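Local coordinates for protein rubber oxygenase (Streptomyces sp., PDB 5O1L) that catalyses the oxidative cleavage of poly(cis-1,4-isoprene) in natural and synthetic rubber, adding oxygen to its double bonds with the aid of a non-covalently bound b-type heme, at residues 201-206 with 219-223; 224-228 with 269-274; 150-155 with 205-211. All coordinates share one frame; numbering follows the deposited sequence.

Contact 1: residues 201-206 with 219-223. With HEM (protoporphyrin IX containing Fe), chain C.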
loop_
_atom_site.group_PDB
_atom_site.type_symbol
_atom_site.label_atom_id
_atom_site.label_comp_id
_atom_site.label_asym_id
_atom_site.label_seq_id
_atom_site.Cartn_x
_atom_site.Cartn_y
_atom_site.Cartn_z
ATOM N N VAL A 201 -10.118 7.464 11.679
ATOM C CA VAL A 201 -11.062 7.381 10.574
ATOM C C VAL A 201 -12.280 6.562 10.895
ATOM O O VAL A 201 -13.386 6.887 10.456
ATOM C CB VAL A 201 -10.352 6.909 9.291
ATOM C CG1 VAL A 201 -11.325 6.640 8.146
ATOM C CG2 VAL A 201 -9.333 7.994 8.883
ATOM N N ARG A 202 -12.093 5.486 11.637
ATOM C CA ARG A 202 -13.209 4.604 12.001
ATOM C C ARG A 202 -14.191 5.342 12.909
ATOM O O ARG A 202 -15.378 5.049 12.905
ATOM C CB ARG A 202 -12.710 3.338 12.653
ATOM C CG ARG A 202 -11.929 2.444 11.719
ATOM C CD ARG A 202 -11.751 1.065 12.323
ATOM N NE ARG A 202 -10.777 0.315 11.531
ATOM C CZ ARG A 202 -9.493 0.290 11.825
ATOM N NH1 ARG A 202 -8.938 0.844 12.909
ATOM N NH2 ARG A 202 -8.664 -0.297 10.913
ATOM N N HIS A 203 -13.680 6.267 13.716
ATOM C CA HIS A 203 -14.556 7.096 14.545
ATOM C C HIS A 203 -15.208 8.220 13.724
ATOM O O HIS A 203 -16.385 8.572 13.949
ATOM C CB HIS A 203 -13.736 7.627 15.691
ATOM C CG HIS A 203 -14.532 8.357 16.737
ATOM N ND1 HIS A 203 -14.310 9.676 17.050
ATOM C CD2 HIS A 203 -15.546 7.936 17.531
ATOM C CE1 HIS A 203 -15.166 10.049 17.988
ATOM N NE2 HIS A 203 -15.947 9.025 18.276
ATOM N N LEU A 204 -14.512 8.770 12.746
ATOM C CA LEU A 204 -14.943 9.947 11.995
ATOM C C LEU A 204 -15.859 9.658 10.838
ATOM O O LEU A 204 -16.896 10.323 10.687
ATOM C CB LEU A 204 -13.738 10.756 11.492
ATOM C CG LEU A 204 -12.967 11.308 12.684
ATOM C CD1 LEU A 204 -11.636 11.866 12.236
ATOM C CD2 LEU A 204 -13.765 12.396 13.403
ATOM N N LEU A 205 -15.506 8.708 9.959
ATOM C CA LEU A 205 -16.243 8.532 8.721
ATOM C C LEU A 205 -17.730 8.176 8.951
ATOM O O LEU A 205 -18.536 8.611 8.130
ATOM C CB LEU A 205 -15.589 7.514 7.772
ATOM C CG LEU A 205 -14.611 8.061 6.778
ATOM C CD1 LEU A 205 -13.981 6.929 5.923
ATOM C CD2 LEU A 205 -15.140 9.142 5.829
ATOM N N PRO A 206 -18.053 7.347 9.980
ATOM C CA PRO A 206 -19.489 7.071 10.155
ATOM C C PRO A 206 -20.309 8.302 10.499
ATOM O O PRO A 206 -21.526 8.254 10.372
ATOM C CB PRO A 206 -19.506 6.038 11.265
ATOM C CG PRO A 206 -18.216 5.317 11.087
ATOM C CD PRO A 206 -17.275 6.468 10.879
ATOM N N LYS A 219 -20.829 -0.660 8.528
ATOM C CA LYS A 219 -21.075 0.326 9.575
ATOM C C LYS A 219 -19.842 1.110 9.969
ATOM O O LYS A 219 -19.950 2.306 10.353
ATOM C CB LYS A 219 -21.687 -0.335 10.806
ATOM C CG LYS A 219 -23.123 -0.857 10.567
ATOM C CD LYS A 219 -24.133 0.299 10.576
ATOM C CE LYS A 219 -25.578 -0.116 10.397
ATOM N NZ LYS A 219 -25.807 -0.641 9.004
ATOM N N ILE A 220 -18.652 0.497 9.845
ATOM C CA ILE A 220 -17.406 1.112 10.290
ATOM C C ILE A 220 -16.400 0.814 9.169
ATOM O O ILE A 220 -16.354 -0.339 8.700
ATOM C CB ILE A 220 -16.904 0.421 11.566
ATOM C CG1 ILE A 220 -18.024 0.422 12.652
ATOM C CG2 ILE A 220 -15.549 0.974 12.031
ATOM C CD1 ILE A 220 -17.622 -0.252 13.925
ATOM N N PRO A 221 -15.649 1.802 8.724
ATOM C CA PRO A 221 -14.760 1.558 7.592
ATOM C C PRO A 221 -13.459 0.843 8.056
ATOM O O PRO A 221 -13.148 0.737 9.229
ATOM C CB PRO A 221 -14.385 2.963 7.149
ATOM C CG PRO A 221 -14.373 3.705 8.435
ATOM C CD PRO A 221 -15.552 3.191 9.214
ATOM N N ILE A 222 -12.713 0.423 7.053
ATOM C CA ILE A 222 -11.362 -0.093 7.228
ATOM C C ILE A 222 -11.367 -1.330 8.126
ATOM O O ILE A 222 -10.690 -1.407 9.163
ATOM C CB ILE A 222 -10.315 0.953 7.714
ATOM C CG1 ILE A 222 -10.540 2.359 7.172
ATOM C CG2 ILE A 222 -8.911 0.455 7.333
ATOM C CD1 ILE A 222 -9.569 3.359 7.693
ATOM N N SER A 223 -12.128 -2.323 7.729
ATOM C CA SER A 223 -12.071 -3.610 8.442
ATOM C C SER A 223 -10.738 -4.316 8.156
ATOM O O SER A 223 -10.005 -3.923 7.241
ATOM C CB SER A 223 -13.221 -4.531 8.003
ATOM O OG SER A 223 -13.025 -4.935 6.671
HETATM C CHA HEM C . -4.443 6.911 5.974
HETATM C CHB HEM C . -1.572 3.337 4.737
HETATM C CHC HEM C . -5.375 0.492 4.131
HETATM C CHD HEM C . -8.182 4.346 4.370
HETATM C C1A HEM C . -3.374 6.123 5.733
HETATM C C2A HEM C . -2.024 6.610 5.902
HETATM C C3A HEM C . -1.216 5.615 5.511
HETATM C C4A HEM C . -2.000 4.520 5.163
HETATM C CMA HEM C . 0.290 5.711 5.486
HETATM C CAA HEM C . -1.562 8.001 6.397
HETATM C CBA HEM C . -1.571 9.001 5.225
HETATM C CGA HEM C . -0.734 10.178 5.572
HETATM O O1A HEM C . -1.309 10.982 6.316
HETATM O O2A HEM C . 0.474 10.265 5.124
HETATM C C1B HEM C . -2.369 2.223 4.498
HETATM C C2B HEM C . -1.824 0.957 4.146
HETATM C C3B HEM C . -2.840 0.122 3.990
HETATM C C4B HEM C . -4.062 0.880 4.212
HETATM C CMB HEM C . -0.360 0.597 3.996
HETATM C CAB HEM C . -2.975 -1.288 3.727
HETATM C CBB HEM C . -1.919 -2.233 3.534
HETATM C C1C HEM C . -6.505 1.297 4.145
HETATM C C2C HEM C . -7.810 0.809 3.736
HETATM C C3C HEM C . -8.582 1.919 3.839
HETATM C C4C HEM C . -7.715 3.023 4.212
HETATM C CMC HEM C . -8.186 -0.610 3.425
HETATM C CAC HEM C . -10.017 2.036 3.539
HETATM C CBC HEM C . -10.965 1.052 3.274
HETATM C C1D HEM C . -7.395 5.375 4.818
HETATM C C2D HEM C . -7.908 6.723 5.132
HETATM C C3D HEM C . -6.888 7.449 5.576
HETATM C C4D HEM C . -5.731 6.551 5.585
HETATM C CMD HEM C . -9.313 7.119 4.872
HETATM C CAD HEM C . -6.910 8.939 5.996
HETATM C CBD HEM C . -6.705 9.766 4.733
HETATM C CGD HEM C . -6.800 11.250 5.104
HETATM O O1D HEM C . -5.778 11.946 4.912
HETATM O O2D HEM C . -7.836 11.785 5.584
HETATM N NA HEM C . -3.345 4.832 5.312
HETATM N NB HEM C . -3.704 2.108 4.489
HETATM N NC HEM C . -6.432 2.637 4.403
HETATM N ND HEM C . -6.091 5.298 5.184
HETATM FE FE HEM C . -4.912 3.718 4.875
#
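Arg-202 runs its extended chain over the loop 219-223, its CB resting on CG2 of Ile-220 at 3.7 Å. The loop leads into helix 224-244 of a helical, strand-free catalytic domain assigned to the globin clan, and packs against the end of helix 187-204, which carries His-198, the inferred axial ligand of the heme iron. Straight from CG to NE (chi3 -169°), the arginine chain reaches across to Ile-222 and grips one backbone oxygen side-on: NE and NH2 of Arg-202 both donate to Ile-222 O, each at 2.9 Å. The oxygen lies close to the guanidinium plane. NH2 arrives in the carbonyl plane, whereas NE stands 42° above it. The remaining nitrogen, NH1, makes a salt bridge to Asp-60, so the guanidinium is fixed from two directions. Beneath the arginine, Pro-221 packs its ring against Leu-205 and Pro-206; Pro-206 CG meets Pro-221 CD at 3.9 Å, and Leu-205 CB lies on Pro-221 CG. Ile-222, in a left-handed backbone conformation (phi 61°), turns its side chain toward the cofactor. Its CG1 packs on the vinyl carbon CAC of the heme at 3.7 Å. The side chain crosses that of Val-201 at about a right angle, Ile-222 CD1 touching Val-201 CG1 at 3.7 Å.

Contact 2: residues 224-228 with 269-274. With HEM (protoporphyrin IX containing Fe), chain C.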
loop_
_atom_site.group_PDB
_atom_site.type_symbol
_atom_site.label_atom_id
_atom_site.label_comp_id
_atom_site.label_asym_id
_atom_site.label_seq_id
_atom_site.Cartn_x
_atom_site.Cartn_y
_atom_site.Cartn_z
ATOM N N GLN A 224 -10.421 -5.319 8.953
ATOM C CA GLN A 224 -9.247 -6.185 8.736
ATOM C C GLN A 224 -9.272 -6.715 7.307
ATOM O O GLN A 224 -8.226 -6.805 6.642
ATOM C CB GLN A 224 -9.264 -7.372 9.702
ATOM C CG GLN A 224 -9.076 -6.994 11.174
ATOM C CD GLN A 224 -7.651 -6.847 11.563
ATOM O OE1 GLN A 224 -7.286 -5.931 12.341
ATOM N NE2 GLN A 224 -6.810 -7.663 11.001
ATOM N N ALA A 225 -10.448 -7.172 6.866
ATOM C CA ALA A 225 -10.589 -7.694 5.501
ATOM C C ALA A 225 -10.230 -6.623 4.480
ATOM O O ALA A 225 -9.520 -6.889 3.493
ATOM C CB ALA A 225 -12.016 -8.234 5.269
ATOM N N ASP A 226 -10.712 -5.407 4.694
ATOM C CA ASP A 226 -10.411 -4.324 3.806
ATOM C C ASP A 226 -8.868 -4.024 3.720
ATOM O O ASP A 226 -8.307 -3.839 2.619
ATOM C CB ASP A 226 -11.118 -3.020 4.245
ATOM C CG ASP A 226 -12.645 -3.077 4.191
ATOM O OD1 ASP A 226 -13.162 -3.773 3.309
ATOM O OD2 ASP A 226 -13.245 -2.243 4.930
ATOM N N ILE A 227 -8.226 -4.083 4.866
ATOM C CA ILE A 227 -6.783 -3.841 4.915
ATOM C C ILE A 227 -6.085 -4.914 4.062
ATOM O O ILE A 227 -5.164 -4.599 3.274
ATOM C CB ILE A 227 -6.230 -3.747 6.324
ATOM C CG1 ILE A 227 -6.892 -2.591 7.090
ATOM C CG2 ILE A 227 -4.695 -3.640 6.322
ATOM C CD1 ILE A 227 -6.518 -2.577 8.535
ATOM N N MET A 228 -6.504 -6.162 4.227
ATOM C CA MET A 228 -5.882 -7.255 3.455
ATOM C C MET A 228 -6.138 -7.184 1.955
ATOM O O MET A 228 -5.287 -7.504 1.165
ATOM C CB MET A 228 -6.226 -8.612 4.057
ATOM C CG MET A 228 -5.491 -8.845 5.329
ATOM S SD MET A 228 -3.675 -8.668 5.255
ATOM C CE MET A 228 -3.311 -9.716 3.956
ATOM N N GLY A 269 -1.582 -3.339 12.418
ATOM C CA GLY A 269 -2.719 -3.774 13.165
ATOM C C GLY A 269 -3.524 -4.909 12.608
ATOM O O GLY A 269 -4.555 -5.260 13.178
ATOM N N VAL A 270 -3.025 -5.591 11.574
ATOM C CA VAL A 270 -3.689 -6.779 11.050
ATOM C C VAL A 270 -3.376 -7.966 11.998
ATOM O O VAL A 270 -2.214 -8.196 12.328
ATOM C CB VAL A 270 -3.295 -7.121 9.658
ATOM C CG1 VAL A 270 -4.097 -8.354 9.215
ATOM C CG2 VAL A 270 -3.574 -5.906 8.730
ATOM N N SER A 271 -4.385 -8.676 12.468
ATOM C CA SER A 271 -4.176 -9.840 13.269
ATOM C C SER A 271 -3.413 -10.889 12.478
ATOM O O SER A 271 -3.686 -11.106 11.280
ATOM C CB SER A 271 -5.535 -10.450 13.602
ATOM O OG SER A 271 -5.345 -11.681 14.232
ATOM N N ASP A 272 -2.519 -11.615 13.167
ATOM C CA ASP A 272 -1.740 -12.655 12.523
ATOM C C ASP A 272 -2.629 -13.726 11.953
ATOM O O ASP A 272 -2.156 -14.441 11.043
ATOM C CB ASP A 272 -0.740 -13.257 13.477
ATOM C CG ASP A 272 0.356 -12.309 13.913
ATOM O OD1 ASP A 272 0.452 -11.205 13.270
ATOM O OD2 ASP A 272 1.124 -12.685 14.842
ATOM N N GLU A 273 -3.845 -13.895 12.441
ATOM C CA GLU A 273 -4.752 -14.888 11.898
ATOM C C GLU A 273 -5.274 -14.564 10.492
ATOM O O GLU A 273 -5.863 -15.442 9.875
ATOM C CB GLU A 273 -6.012 -14.999 12.811
ATOM C CG GLU A 273 -5.692 -15.532 14.164
ATOM C CD GLU A 273 -6.860 -15.520 15.146
ATOM O OE1 GLU A 273 -8.026 -15.162 14.773
ATOM O OE2 GLU A 273 -6.566 -15.899 16.318
ATOM N N TYR A 274 -4.995 -13.359 9.998
ATOM C CA TYR A 274 -5.413 -12.936 8.659
ATOM C C TYR A 274 -4.269 -12.674 7.698
ATOM O O TYR A 274 -4.485 -12.333 6.535
ATOM C CB TYR A 274 -6.362 -11.692 8.709
ATOM C CG TYR A 274 -7.540 -11.928 9.644
ATOM C CD1 TYR A 274 -8.337 -13.022 9.562
ATOM C CD2 TYR A 274 -7.763 -11.033 10.646
ATOM C CE1 TYR A 274 -9.410 -13.191 10.395
ATOM C CE2 TYR A 274 -8.813 -11.189 11.528
ATOM C CZ TYR A 274 -9.617 -12.287 11.361
ATOM O OH TYR A 274 -10.713 -12.470 12.249
HETATM C CHA HEM C . -4.443 6.911 5.974
HETATM C CHB HEM C . -1.572 3.337 4.737
HETATM C CHC HEM C . -5.375 0.492 4.131
HETATM C CHD HEM C . -8.182 4.346 4.370
HETATM C C1A HEM C . -3.374 6.123 5.733
HETATM C C2A HEM C . -2.024 6.610 5.902
HETATM C C3A HEM C . -1.216 5.615 5.511
HETATM C C4A HEM C . -2.000 4.520 5.163
HETATM C CMA HEM C . 0.290 5.711 5.486
HETATM C CAA HEM C . -1.562 8.001 6.397
HETATM C CBA HEM C . -1.571 9.001 5.225
HETATM C CGA HEM C . -0.734 10.178 5.572
HETATM O O1A HEM C . -1.309 10.982 6.316
HETATM O O2A HEM C . 0.474 10.265 5.124
HETATM C C1B HEM C . -2.369 2.223 4.498
HETATM C C2B HEM C . -1.824 0.957 4.146
HETATM C C3B HEM C . -2.840 0.122 3.990
HETATM C C4B HEM C . -4.062 0.880 4.212
HETATM C CMB HEM C . -0.360 0.597 3.996
HETATM C CAB HEM C . -2.975 -1.288 3.727
HETATM C CBB HEM C . -1.919 -2.233 3.534
HETATM C C1C HEM C . -6.505 1.297 4.145
HETATM C C2C HEM C . -7.810 0.809 3.736
HETATM C C3C HEM C . -8.582 1.919 3.839
HETATM C C4C HEM C . -7.715 3.023 4.212
HETATM C CMC HEM C . -8.186 -0.610 3.425
HETATM C CAC HEM C . -10.017 2.036 3.539
HETATM C CBC HEM C . -10.965 1.052 3.274
HETATM C C1D HEM C . -7.395 5.375 4.818
HETATM C C2D HEM C . -7.908 6.723 5.132
HETATM C C3D HEM C . -6.888 7.449 5.576
HETATM C C4D HEM C . -5.731 6.551 5.585
HETATM C CMD HEM C . -9.313 7.119 4.872
HETATM C CAD HEM C . -6.910 8.939 5.996
HETATM C CBD HEM C . -6.705 9.766 4.733
HETATM C CGD HEM C . -6.800 11.250 5.104
HETATM O O1D HEM C . -5.778 11.946 4.912
HETATM O O2D HEM C . -7.836 11.785 5.584
HETATM N NA HEM C . -3.345 4.832 5.312
HETATM N NB HEM C . -3.704 2.108 4.489
HETATM N NC HEM C . -6.432 2.637 4.403
HETATM N ND HEM C . -6.091 5.298 5.184
HETATM FE FE HEM C . -4.912 3.718 4.875
#
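The CD2 edge of the Tyr-274 ring lies against the aliphatic CB of Gln-224, 4.1 Å from CD2 to CB. The glutamine side chain, deposited in two conformers, covers Val-270 and the nearby loop, but the placing of its amide is doubtful. On the far end of the ring, the Tyr-274 hydroxyl is hydrogen-bonded to the backbone oxygen of Val-49.

Val-270 lies at the middle of the contact and splits its two methyls. Val-270 CG2 presses on Ile-227 CG2 at 3.5 Å, a close approach for two methyls, the side chains running antiparallel alongside one another. The other methyl, set opposite the backbone N (chi1 -178°), serves the methionine: Val-270 CG1 lies 4.0 Å from Met-228 SD. Bent at both chi2 and chi3, the methionine curls over the loop, with Met-228 CG 3.8 Å from Tyr-274 O. With an alanine here, the apolar cover over Val-270 CG1 and the Tyr-274 carbonyl would probably be lost, opening a gap between helix and loop.

The loop is shaped by its own bonds. Gly-269 ends helix 251-267 in a Schellman motif, and Ser-271 makes an ST turn, its OG accepting from Glu-273 N at 3.2 Å. On the heme side, CG2 of Ile-227 touches the vinyl carbon CAB at 3.9 Å, and Asp-226 O lies 3.3 Å from the methyl CMC. Apolar packing of Ile-227, Val-270 and Met-228 thus carries the centre, and beside it the start of helix 224-244 also meets the cofactor.

Contact 3: residues 150-155 with 205-211. With HEM (protoporphyrin IX containing Fe), chain C.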
loop_
_atom_site.group_PDB
_atom_site.type_symbol
_atom_site.label_atom_id
_atom_site.label_comp_id
_atom_site.label_asym_id
_atom_site.label_seq_id
_atom_site.Cartn_x
_atom_site.Cartn_y
_atom_site.Cartn_z
ATOM N N ARG A 150 -13.764 5.190 -1.680
ATOM C CA ARG A 150 -14.773 5.958 -0.942
ATOM C C ARG A 150 -14.260 6.506 0.346
ATOM O O ARG A 150 -14.507 7.659 0.667
ATOM C CB ARG A 150 -16.066 5.172 -0.712
ATOM C CG ARG A 150 -16.832 4.955 -1.989
ATOM C CD ARG A 150 -18.196 4.348 -1.762
ATOM N NE ARG A 150 -18.882 4.438 -3.035
ATOM C CZ ARG A 150 -19.191 3.436 -3.830
ATOM N NH1 ARG A 150 -18.923 2.160 -3.469
ATOM N NH2 ARG A 150 -19.817 3.741 -4.990
ATOM N N ALA A 151 -13.485 5.724 1.091
ATOM C CA ALA A 151 -12.930 6.237 2.325
ATOM C C ALA A 151 -12.018 7.432 2.085
ATOM O O ALA A 151 -12.066 8.404 2.829
ATOM C CB ALA A 151 -12.195 5.116 3.114
ATOM N N VAL A 152 -11.129 7.342 1.099
ATOM C CA VAL A 152 -10.203 8.398 0.867
ATOM C C VAL A 152 -10.967 9.631 0.358
ATOM O O VAL A 152 -10.687 10.753 0.778
ATOM C CB VAL A 152 -9.117 7.940 -0.120
ATOM C CG1 VAL A 152 -8.243 9.097 -0.555
ATOM C CG2 VAL A 152 -8.235 6.867 0.556
ATOM N N TYR A 153 -11.919 9.395 -0.527
ATOM C CA TYR A 153 -12.669 10.501 -1.146
ATOM C C TYR A 153 -13.434 11.267 -0.095
ATOM O O TYR A 153 -13.481 12.494 -0.145
ATOM C CB TYR A 153 -13.627 9.974 -2.187
ATOM C CG TYR A 153 -14.377 11.050 -2.983
ATOM C CD1 TYR A 153 -13.905 11.525 -4.176
ATOM C CD2 TYR A 153 -15.590 11.500 -2.521
ATOM C CE1 TYR A 153 -14.596 12.503 -4.878
ATOM C CE2 TYR A 153 -16.298 12.487 -3.203
ATOM C CZ TYR A 153 -15.790 12.962 -4.344
ATOM O OH TYR A 153 -16.540 13.940 -4.976
ATOM N N TYR A 154 -14.109 10.579 0.809
ATOM C CA TYR A 154 -14.967 11.232 1.828
ATOM C C TYR A 154 -14.280 11.626 3.104
ATOM O O TYR A 154 -14.896 12.289 3.933
ATOM C CB TYR A 154 -16.204 10.372 2.146
ATOM C CG TYR A 154 -17.115 10.203 0.962
ATOM C CD1 TYR A 154 -17.764 11.340 0.408
ATOM C CD2 TYR A 154 -17.412 8.975 0.462
ATOM C CE1 TYR A 154 -18.593 11.198 -0.676
ATOM C CE2 TYR A 154 -18.235 8.818 -0.616
ATOM C CZ TYR A 154 -18.880 9.956 -1.147
ATOM O OH TYR A 154 -19.671 9.796 -2.236
ATOM N N SER A 155 -12.992 11.311 3.294
ATOM C CA SER A 155 -12.282 11.699 4.552
ATOM C C SER A 155 -12.035 13.207 4.599
ATOM O O SER A 155 -11.633 13.766 3.600
ATOM C CB SER A 155 -10.967 10.934 4.665
ATOM O OG SER A 155 -11.303 9.782 5.325
ATOM N N LEU A 205 -15.506 8.708 9.959
ATOM C CA LEU A 205 -16.243 8.532 8.721
ATOM C C LEU A 205 -17.730 8.176 8.951
ATOM O O LEU A 205 -18.536 8.611 8.130
ATOM C CB LEU A 205 -15.589 7.514 7.772
ATOM C CG LEU A 205 -14.611 8.061 6.778
ATOM C CD1 LEU A 205 -13.981 6.929 5.923
ATOM C CD2 LEU A 205 -15.140 9.142 5.829
ATOM N N PRO A 206 -18.053 7.347 9.980
ATOM C CA PRO A 206 -19.489 7.071 10.155
ATOM C C PRO A 206 -20.309 8.302 10.499
ATOM O O PRO A 206 -21.526 8.254 10.372
ATOM C CB PRO A 206 -19.506 6.038 11.265
ATOM C CG PRO A 206 -18.216 5.317 11.087
ATOM C CD PRO A 206 -17.275 6.468 10.879
ATOM N N GLN A 207 -19.644 9.375 10.881
ATOM C CA GLN A 207 -20.320 10.675 11.101
ATOM C C GLN A 207 -20.488 11.474 9.799
ATOM O O GLN A 207 -21.074 12.574 9.837
ATOM C CB GLN A 207 -19.596 11.462 12.225
ATOM C CG GLN A 207 -19.440 10.684 13.545
ATOM C CD GLN A 207 -18.703 11.450 14.643
ATOM O OE1 GLN A 207 -19.085 12.559 14.995
ATOM N NE2 GLN A 207 -17.627 10.861 15.192
ATOM N N SER A 208 -20.066 10.959 8.648
ATOM C CA SER A 208 -20.238 11.606 7.336
ATOM C C SER A 208 -21.424 10.995 6.630
ATOM O O SER A 208 -21.414 9.837 6.291
ATOM C CB SER A 208 -18.994 11.414 6.451
ATOM O OG SER A 208 -19.303 11.472 5.048
ATOM N N PRO A 209 -22.498 11.774 6.400
ATOM C CA PRO A 209 -23.606 11.143 5.706
ATOM C C PRO A 209 -23.335 10.633 4.298
ATOM O O PRO A 209 -23.885 9.610 3.923
ATOM C CB PRO A 209 -24.675 12.267 5.698
ATOM C CG PRO A 209 -24.381 13.025 6.937
ATOM C CD PRO A 209 -22.882 13.079 6.993
ATOM N N ALA A 210 -22.478 11.308 3.545
ATOM C CA ALA A 210 -22.115 10.861 2.207
ATOM C C ALA A 210 -21.350 9.489 2.278
ATOM O O ALA A 210 -21.621 8.605 1.453
ATOM C CB ALA A 210 -21.275 11.898 1.516
ATOM N N TRP A 211 -20.516 9.313 3.301
ATOM C CA TRP A 211 -19.798 8.024 3.435
ATOM C C TRP A 211 -20.793 6.966 3.821
ATOM O O TRP A 211 -20.843 5.910 3.235
ATOM C CB TRP A 211 -18.604 8.096 4.432
ATOM C CG TRP A 211 -17.900 6.729 4.446
ATOM C CD1 TRP A 211 -16.944 6.268 3.546
ATOM C CD2 TRP A 211 -18.227 5.641 5.292
ATOM N NE1 TRP A 211 -16.692 4.956 3.837
ATOM C CE2 TRP A 211 -17.432 4.546 4.908
ATOM C CE3 TRP A 211 -19.146 5.470 6.337
ATOM C CZ2 TRP A 211 -17.548 3.307 5.515
ATOM C CZ3 TRP A 211 -19.198 4.297 6.987
ATOM C CH2 TRP A 211 -18.398 3.197 6.573
HETATM C CHA HEM C . -4.443 6.911 5.974
HETATM C CHB HEM C . -1.572 3.337 4.737
HETATM C CHC HEM C . -5.375 0.492 4.131
HETATM C CHD HEM C . -8.182 4.346 4.370
HETATM C C1A HEM C . -3.374 6.123 5.733
HETATM C C2A HEM C . -2.024 6.610 5.902
HETATM C C3A HEM C . -1.216 5.615 5.511
HETATM C C4A HEM C . -2.000 4.520 5.163
HETATM C CMA HEM C . 0.290 5.711 5.486
HETATM C CAA HEM C . -1.562 8.001 6.397
HETATM C CBA HEM C . -1.571 9.001 5.225
HETATM C CGA HEM C . -0.734 10.178 5.572
HETATM O O1A HEM C . -1.309 10.982 6.316
HETATM O O2A HEM C . 0.474 10.265 5.124
HETATM C C1B HEM C . -2.369 2.223 4.498
HETATM C C2B HEM C . -1.824 0.957 4.146
HETATM C C3B HEM C . -2.840 0.122 3.990
HETATM C C4B HEM C . -4.062 0.880 4.212
HETATM C CMB HEM C . -0.360 0.597 3.996
HETATM C CAB HEM C . -2.975 -1.288 3.727
HETATM C CBB HEM C . -1.919 -2.233 3.534
HETATM C C1C HEM C . -6.505 1.297 4.145
HETATM C C2C HEM C . -7.810 0.809 3.736
HETATM C C3C HEM C . -8.582 1.919 3.839
HETATM C C4C HEM C . -7.715 3.023 4.212
HETATM C CMC HEM C . -8.186 -0.610 3.425
HETATM C CAC HEM C . -10.017 2.036 3.539
HETATM C CBC HEM C . -10.965 1.052 3.274
HETATM C C1D HEM C . -7.395 5.375 4.818
HETATM C C2D HEM C . -7.908 6.723 5.132
HETATM C C3D HEM C . -6.888 7.449 5.576
HETATM C C4D HEM C . -5.731 6.551 5.585
HETATM C CMD HEM C . -9.313 7.119 4.872
HETATM C CAD HEM C . -6.910 8.939 5.996
HETATM C CBD HEM C . -6.705 9.766 4.733
HETATM C CGD HEM C . -6.800 11.250 5.104
HETATM O O1D HEM C . -5.778 11.946 4.912
HETATM O O2D HEM C . -7.836 11.785 5.584
HETATM N NA HEM C . -3.345 4.832 5.312
HETATM N NB HEM C . -3.704 2.108 4.489
HETATM N NC HEM C . -6.432 2.637 4.403
HETATM N ND HEM C . -6.091 5.298 5.184
HETATM FE FE HEM C . -4.912 3.718 4.875
HETATM O O HOH W 1 -17.362 13.395 3.941
#
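Turned with CG anti to its carbonyl carbon (chi1 -64°), Tyr-154 lays its ring against the first turn of helix 209-214, while Trp-211, whose CG lies opposite its backbone N (chi1 -178°), sets its CD1 edge beside Arg-150 O and sends the rest of the indole away, to Pro-221. Tyr-154 and Trp-211 pass at a slant, CB to CB at 4.0 Å. The peptide joining Ala-210 and Trp-211 covers one face of the tyrosine ring, with the carbonyl carbon of Ala-210 over its centre, and Ala-210 CB packs against CE1 of Tyr-154 at 3.5 Å. Tyr-153 CD2 sits over the opposite face, toward its rim.

Leu-205 fills the heme side with its two methyls: CD1 rests on Ala-151 CB at 3.8 Å, and CD2 sits 3.7 Å from Tyr-154 O. Ser-155 OG bends back to donate to Ala-151 O at 3.0 Å, which satisfies this hydroxyl at the helix end and sets it 3.4 Å from the heme methyl CMD. Ala-151 and Ser-155 belong to the heme pocket, so the contact backs one edge of the cofactor. Ser-208 is the N-cap of helix 209-214, its OG accepting from Trp-211 N at 3.0 Å. A water links this hydroxyl to the other helix, donating to Tyr-154 O at 2.7 Å.

The contact joins the C-terminal end of helix 146-154 to the 3-10 segment 205-207, after helix 187-204, and to the start of helix 209-214. Tyr-154 OH continues to Glu-299 of helix 298-313, and Tyr-153 packs on that same helix and on helix 161-169.

How the contacts relate
All three contacts border the same heme. Contacts 1 and 3 are neighbours, with centres 8 Å apart: they share Leu-205 and Pro-206, and Pro-221 CB meets Trp-211 CZ2 at 3.6 Å. Contact 1 passes into contact 2 along the chain, centres 15 Å apart, where Ile-222 CG2 touches Ile-227 CG1 at 3.7 Å. Contacts 2 and 3 do not meet; their centres are 21 Å apart and their nearest atoms about 7 Å. From the side chain of His-198, the inferred axial iron ligand, the side chains of Ile-222 and Ile-227 are about 4 and 5 Å away, and that of Ala-151 in contact 3 about 8 Å.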